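Local atomic coordinates of putative Nitroreductase (Desulfovibrio desulfuricans subsp. desulfuricans str. G20, PDB entry 3E39), a protein that binds flavin mononucleotide and probably acts as an FMN-dependent oxidoreductase of the nitroreductase family. Residues A67-G72 / L122-N127; D63-H68 / P134-D139. One frame throughout, in Å; residues are numbered along the deposited sequence.

Contact 1 (A67-G72 / L122-N127); sequences AHTRYG and LGEIIN. With FMN (flavin mononucleotide), chain E.
Two hydrogen bonds grip OE2 of Glu124: one from the backbone N of Arg70 and one from a water. The backbone bond is nearly straight, with an N-H...O angle of 173°. It comes from above the carboxylate plane, with Arg70 N and Glu124 OE2 3.0 Å apart. The water also accepts from Arg70 NH1 and so bridges the guanidinium to OE2. The other oxygen, OE1, takes the hydroxyl of Thr69 on its syn lone pair, with OG1 and OE1 only 2.5 Å apart.

Thr69 OG1 in turn accepts from Tyr71 N at 2.9 Å, which makes an ST turn. This hydroxyl stands anti to its backbone N (chi1 -175°). Glu124 reaches over by leaving its backbone with CG anti to N and then bending at chi2 (-86°). Its CB and CG run beside the Tyr71 ring, and CG lies at the ring edge. The N3 rim of the flavin points at one face of the Tyr71 ring, N3 over its centre, 3.4 Å from the plane.

The same glutamate binds FMN through its backbone: Glu124 N donates to O4 at 3.2 Å, as does Gly123 N at 3.3 Å. One residue thus ties the flavin carbonyl to the loop that carries Tyr71. Tyr71, Leu122, Gly123 and Glu124 all belong to the FMN pocket. The nearby Arg70 would probably help keep the carboxylate charged.

Next to this polar cluster, Ile125 CD1 packs on Thr69 CB. Segment 67-72 links helices 61-66 and 72-77. Segment 122-127 leaves strand 118-122 for helix 129-135, and Ile125 also rests on Phe145 and Ala148 of strand 143-152.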
# COMPACT_ATOMS: atom_id res chain seq x y z
N ALA A 67 25.79 7.69 0.20
CA ALA A 67 26.51 8.09 1.42
C ALA A 67 25.62 8.19 2.66
O ALA A 67 26.13 8.41 3.75
CB ALA A 67 27.23 9.44 1.22
N HIS A 68 24.30 8.07 2.50
CA HIS A 68 23.37 8.22 3.62
C HIS A 68 22.50 6.98 3.84
O HIS A 68 21.39 7.08 4.39
CB HIS A 68 22.49 9.46 3.42
CG HIS A 68 23.24 10.76 3.46
ND1 HIS A 68 23.47 11.46 4.63
CD2 HIS A 68 23.79 11.50 2.47
CE1 HIS A 68 24.16 12.56 4.35
NE2 HIS A 68 24.38 12.59 3.05
N THR A 69 23.06 5.84 3.46
CA THR A 69 22.45 4.54 3.64
C THR A 69 23.48 3.42 3.82
O THR A 69 24.59 3.47 3.28
CB THR A 69 21.50 4.13 2.44
OG1 THR A 69 20.85 2.89 2.73
CG2 THR A 69 22.26 4.01 1.10
N ARG A 70 23.11 2.44 4.61
CA ARG A 70 23.91 1.23 4.70
C ARG A 70 23.66 0.29 3.51
O ARG A 70 24.39 -0.68 3.32
CB ARG A 70 23.66 0.55 6.02
CG ARG A 70 24.30 1.34 7.16
CD ARG A 70 24.26 0.59 8.47
NE ARG A 70 25.16 1.16 9.48
CZ ARG A 70 24.90 2.24 10.21
NH1 ARG A 70 23.77 2.93 10.06
NH2 ARG A 70 25.78 2.66 11.11
N TYR A 71 22.65 0.61 2.69
CA TYR A 71 22.36 -0.18 1.50
C TYR A 71 22.88 0.47 0.22
O TYR A 71 22.19 0.54 -0.80
CB TYR A 71 20.86 -0.42 1.39
CG TYR A 71 20.32 -1.23 2.53
CD1 TYR A 71 20.29 -2.62 2.46
CD2 TYR A 71 19.84 -0.62 3.69
CE1 TYR A 71 19.79 -3.37 3.50
CE2 TYR A 71 19.35 -1.37 4.74
CZ TYR A 71 19.34 -2.76 4.62
OH TYR A 71 18.87 -3.54 5.62
N GLY A 72 24.13 0.90 0.27
CA GLY A 72 24.81 1.53 -0.85
C GLY A 72 24.99 0.63 -2.06
O GLY A 72 24.99 1.13 -3.19
N LEU A 122 13.09 0.71 -0.19
CA LEU A 122 14.16 1.01 0.75
C LEU A 122 13.63 2.00 1.78
O LEU A 122 13.21 3.09 1.42
CB LEU A 122 15.37 1.59 0.04
CG LEU A 122 16.10 0.69 -0.95
CD1 LEU A 122 17.27 1.43 -1.62
CD2 LEU A 122 16.59 -0.55 -0.29
N GLY A 123 13.61 1.58 3.05
CA GLY A 123 13.14 2.41 4.17
C GLY A 123 14.19 2.76 5.21
O GLY A 123 14.07 3.73 5.92
N GLU A 124 15.25 1.97 5.32
CA GLU A 124 16.32 2.34 6.24
C GLU A 124 16.87 3.72 5.90
O GLU A 124 17.28 4.47 6.78
CB GLU A 124 17.40 1.26 6.22
CG GLU A 124 18.72 1.64 6.88
CD GLU A 124 19.69 2.39 5.96
OE1 GLU A 124 19.37 2.60 4.77
OE2 GLU A 124 20.77 2.75 6.45
N ILE A 125 16.82 4.07 4.62
CA ILE A 125 17.38 5.32 4.15
C ILE A 125 16.66 6.53 4.72
O ILE A 125 17.27 7.60 4.90
CB ILE A 125 17.46 5.36 2.58
CG1 ILE A 125 18.29 6.58 2.11
CG2 ILE A 125 16.06 5.32 1.89
CD1 ILE A 125 18.77 6.47 0.69
N ILE A 126 15.37 6.39 5.04
CA ILE A 126 14.61 7.53 5.56
C ILE A 126 15.05 7.93 6.96
O ILE A 126 14.80 9.07 7.37
CB ILE A 126 13.05 7.38 5.50
CG1 ILE A 126 12.52 6.51 6.64
CG2 ILE A 126 12.60 6.89 4.07
CD1 ILE A 126 11.01 6.38 6.66
N ASN A 127 15.74 7.02 7.66
CA ASN A 127 16.27 7.33 9.00
C ASN A 127 17.26 8.51 8.95
O ASN A 127 17.48 9.18 9.96
CB ASN A 127 17.04 6.16 9.59
CG ASN A 127 16.24 4.90 9.71
OD1 ASN A 127 15.01 4.91 9.58
ND2 ASN A 127 16.93 3.80 9.98
N1 FMN E . 14.84 -4.08 1.92
C2 FMN E . 16.17 -3.73 1.97
O2 FMN E . 17.03 -4.41 1.44
N3 FMN E . 16.55 -2.55 2.59
C4 FMN E . 15.66 -1.71 3.20
O4 FMN E . 16.03 -0.57 3.54
C4A FMN E . 14.30 -2.06 3.17
N5 FMN E . 13.39 -1.22 3.77
C5A FMN E . 12.03 -1.54 3.73
C6 FMN E . 11.12 -0.68 4.37
C7 FMN E . 9.75 -0.97 4.34
C7M FMN E . 8.80 -0.15 5.18
C8 FMN E . 9.31 -2.14 3.69
C8M FMN E . 7.83 -2.45 3.62
C9 FMN E . 10.23 -2.99 3.08
C9A FMN E . 11.61 -2.70 3.10
N10 FMN E . 12.56 -3.56 2.48
C10 FMN E . 13.91 -3.24 2.52
C1' FMN E . 12.15 -4.83 1.82
C2' FMN E . 11.79 -5.92 2.83
O2' FMN E . 12.97 -6.47 3.41
C3' FMN E . 11.01 -7.01 2.12
O3' FMN E . 9.83 -6.45 1.60
C4' FMN E . 10.62 -8.17 3.04
O4' FMN E . 11.79 -8.80 3.50
C5' FMN E . 9.77 -9.19 2.33
O5' FMN E . 10.33 -9.55 1.09
P FMN E . 9.59 -9.45 -0.33
O1P FMN E . 9.46 -7.97 -0.65
O2P FMN E . 10.43 -10.21 -1.35
O3P FMN E . 8.24 -10.08 -0.12
O HOH W 1 21.36 2.17 8.80

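Contact 2 (D63-H68 / P134-D139); sequences DILAAH and PALALD
Ile64 lays its CG2 methyl against the CB of Ala135, 3.7 Å away. The contact joins the end of helix 61-66 to the Schellman motif that closes helix 129-135. In that motif Ala137, with positive phi, is the C-prime residue, and its N bonds to Pro134 O at 3.0 Å. Leu136 is the first residue to leave helical geometry, and the end of its side chain reaches helix 61-66.

The packing between the segments is apolar. Ile64 and Leu136 lie side by side, pointing opposite ways, and Ile64 CG2 meets Leu136 CD2 at 4.0 Å. The two branches of Ile64 divide the work. CG2 stands anti to the backbone N and faces both Ala135 and Leu136. CG1 is anti to the carbonyl carbon (chi1 -61°) and carries CD1 to the backbone of Ala135.

Leu65 crosses Leu136 at about a right angle. The two meet tip to tip, Leu65 CD2 on Leu136 CD1, again at 4.0 Å. Both leucines are buried, and both also touch Leu83 of strand 80-87. They thus link the helix ends to the sheet. His68 adds a looser contact, NE2 lying 4.4 Å from Ala135 CB. The Leu65 side chain is about 12 Å from FMN, so the contact joins helices rather than lining the flavin pocket. At the tip of Ile64, the CD1 methyl rests 3.5 Å from the carbonyl oxygen of Ala135.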
# COMPACT_ATOMS: atom_id res chain seq x y z
N ASP A 63 25.26 9.37 -5.64
CA ASP A 63 26.40 9.29 -4.73
C ASP A 63 25.98 9.84 -3.38
O ASP A 63 26.41 9.34 -2.33
CB ASP A 63 27.57 10.11 -5.25
CG ASP A 63 28.31 9.46 -6.40
OD1 ASP A 63 27.99 8.32 -6.81
OD2 ASP A 63 29.25 10.12 -6.88
N ILE A 64 25.19 10.90 -3.41
CA ILE A 64 24.65 11.49 -2.20
C ILE A 64 23.77 10.48 -1.49
O ILE A 64 23.91 10.27 -0.30
CB ILE A 64 23.89 12.80 -2.43
CG1 ILE A 64 24.83 13.86 -3.05
CG2 ILE A 64 23.28 13.29 -1.10
CD1 ILE A 64 24.15 15.17 -3.41
N LEU A 65 22.84 9.86 -2.22
CA LEU A 65 21.98 8.81 -1.65
C LEU A 65 22.79 7.70 -1.01
O LEU A 65 22.51 7.30 0.13
CB LEU A 65 21.05 8.22 -2.73
CG LEU A 65 19.96 9.16 -3.27
CD1 LEU A 65 19.22 8.49 -4.43
CD2 LEU A 65 18.99 9.56 -2.16
N ALA A 66 23.82 7.24 -1.71
CA ALA A 66 24.65 6.12 -1.25
C ALA A 66 25.40 6.44 0.03
O ALA A 66 25.62 5.56 0.86
CB ALA A 66 25.62 5.66 -2.34
N ALA A 67 25.79 7.69 0.20
CA ALA A 67 26.51 8.09 1.42
C ALA A 67 25.62 8.19 2.66
O ALA A 67 26.13 8.41 3.75
CB ALA A 67 27.23 9.44 1.22
N HIS A 68 24.30 8.07 2.50
CA HIS A 68 23.37 8.22 3.62
C HIS A 68 22.50 6.98 3.84
O HIS A 68 21.39 7.08 4.39
CB HIS A 68 22.49 9.46 3.42
CG HIS A 68 23.24 10.76 3.46
ND1 HIS A 68 23.47 11.46 4.63
CD2 HIS A 68 23.79 11.50 2.47
CE1 HIS A 68 24.16 12.56 4.35
NE2 HIS A 68 24.38 12.59 3.05
N PRO A 134 18.47 18.05 2.98
CA PRO A 134 19.22 19.28 2.66
C PRO A 134 20.36 19.02 1.64
O PRO A 134 20.60 19.89 0.77
CB PRO A 134 19.78 19.70 4.03
CG PRO A 134 18.84 19.15 5.01
CD PRO A 134 18.40 17.82 4.43
N ALA A 135 20.99 17.84 1.68
CA ALA A 135 22.06 17.49 0.73
C ALA A 135 21.54 17.38 -0.71
O ALA A 135 22.30 17.52 -1.67
CB ALA A 135 22.78 16.19 1.14
N LEU A 136 20.23 17.12 -0.85
CA LEU A 136 19.56 17.00 -2.14
C LEU A 136 18.81 18.28 -2.50
O LEU A 136 17.99 18.30 -3.41
CB LEU A 136 18.57 15.81 -2.09
CG LEU A 136 19.13 14.39 -1.94
CD1 LEU A 136 17.97 13.39 -1.69
CD2 LEU A 136 19.98 14.06 -3.17
N ALA A 137 19.09 19.35 -1.75
CA ALA A 137 18.48 20.65 -1.91
C ALA A 137 16.98 20.63 -1.65
O ALA A 137 16.22 21.35 -2.27
CB ALA A 137 18.78 21.24 -3.29
N LEU A 138 16.56 19.75 -0.74
CA LEU A 138 15.14 19.63 -0.34
C LEU A 138 14.95 20.11 1.10
O LEU A 138 15.85 20.04 1.93
CB LEU A 138 14.65 18.19 -0.52
CG LEU A 138 14.77 17.58 -1.92
CD1 LEU A 138 14.39 16.08 -1.96
CD2 LEU A 138 13.92 18.39 -2.90
N ASP A 139 13.76 20.59 1.39
CA ASP A 139 13.43 21.20 2.67
C ASP A 139 12.65 20.21 3.55
O ASP A 139 11.52 19.87 3.22
CB ASP A 139 12.59 22.44 2.37
CG ASP A 139 12.27 23.27 3.60
OD1 ASP A 139 12.79 22.97 4.69
OD2 ASP A 139 11.50 24.24 3.42

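In the fold
Contacts 1 and 2 start from the same part of the chain and share Ala67 and His68. Their centres lie about 11 Å apart. Contact 1 is a surface contact beside the flavin, and it is mainly polar: a carboxylate, a hydroxyl, backbone N-H groups and a water. Contact 2 is partly buried and joins helix ends over the sheet through methyl groups. The two meet where Ile125 CD1 packs on Leu65 O, 3.9 Å away. Helix 129-135 follows segment 122-127 and runs into segment 134-139. The contacts thus lie before and at the end of this helix, both against the region of helix 61-66 and the loop after it.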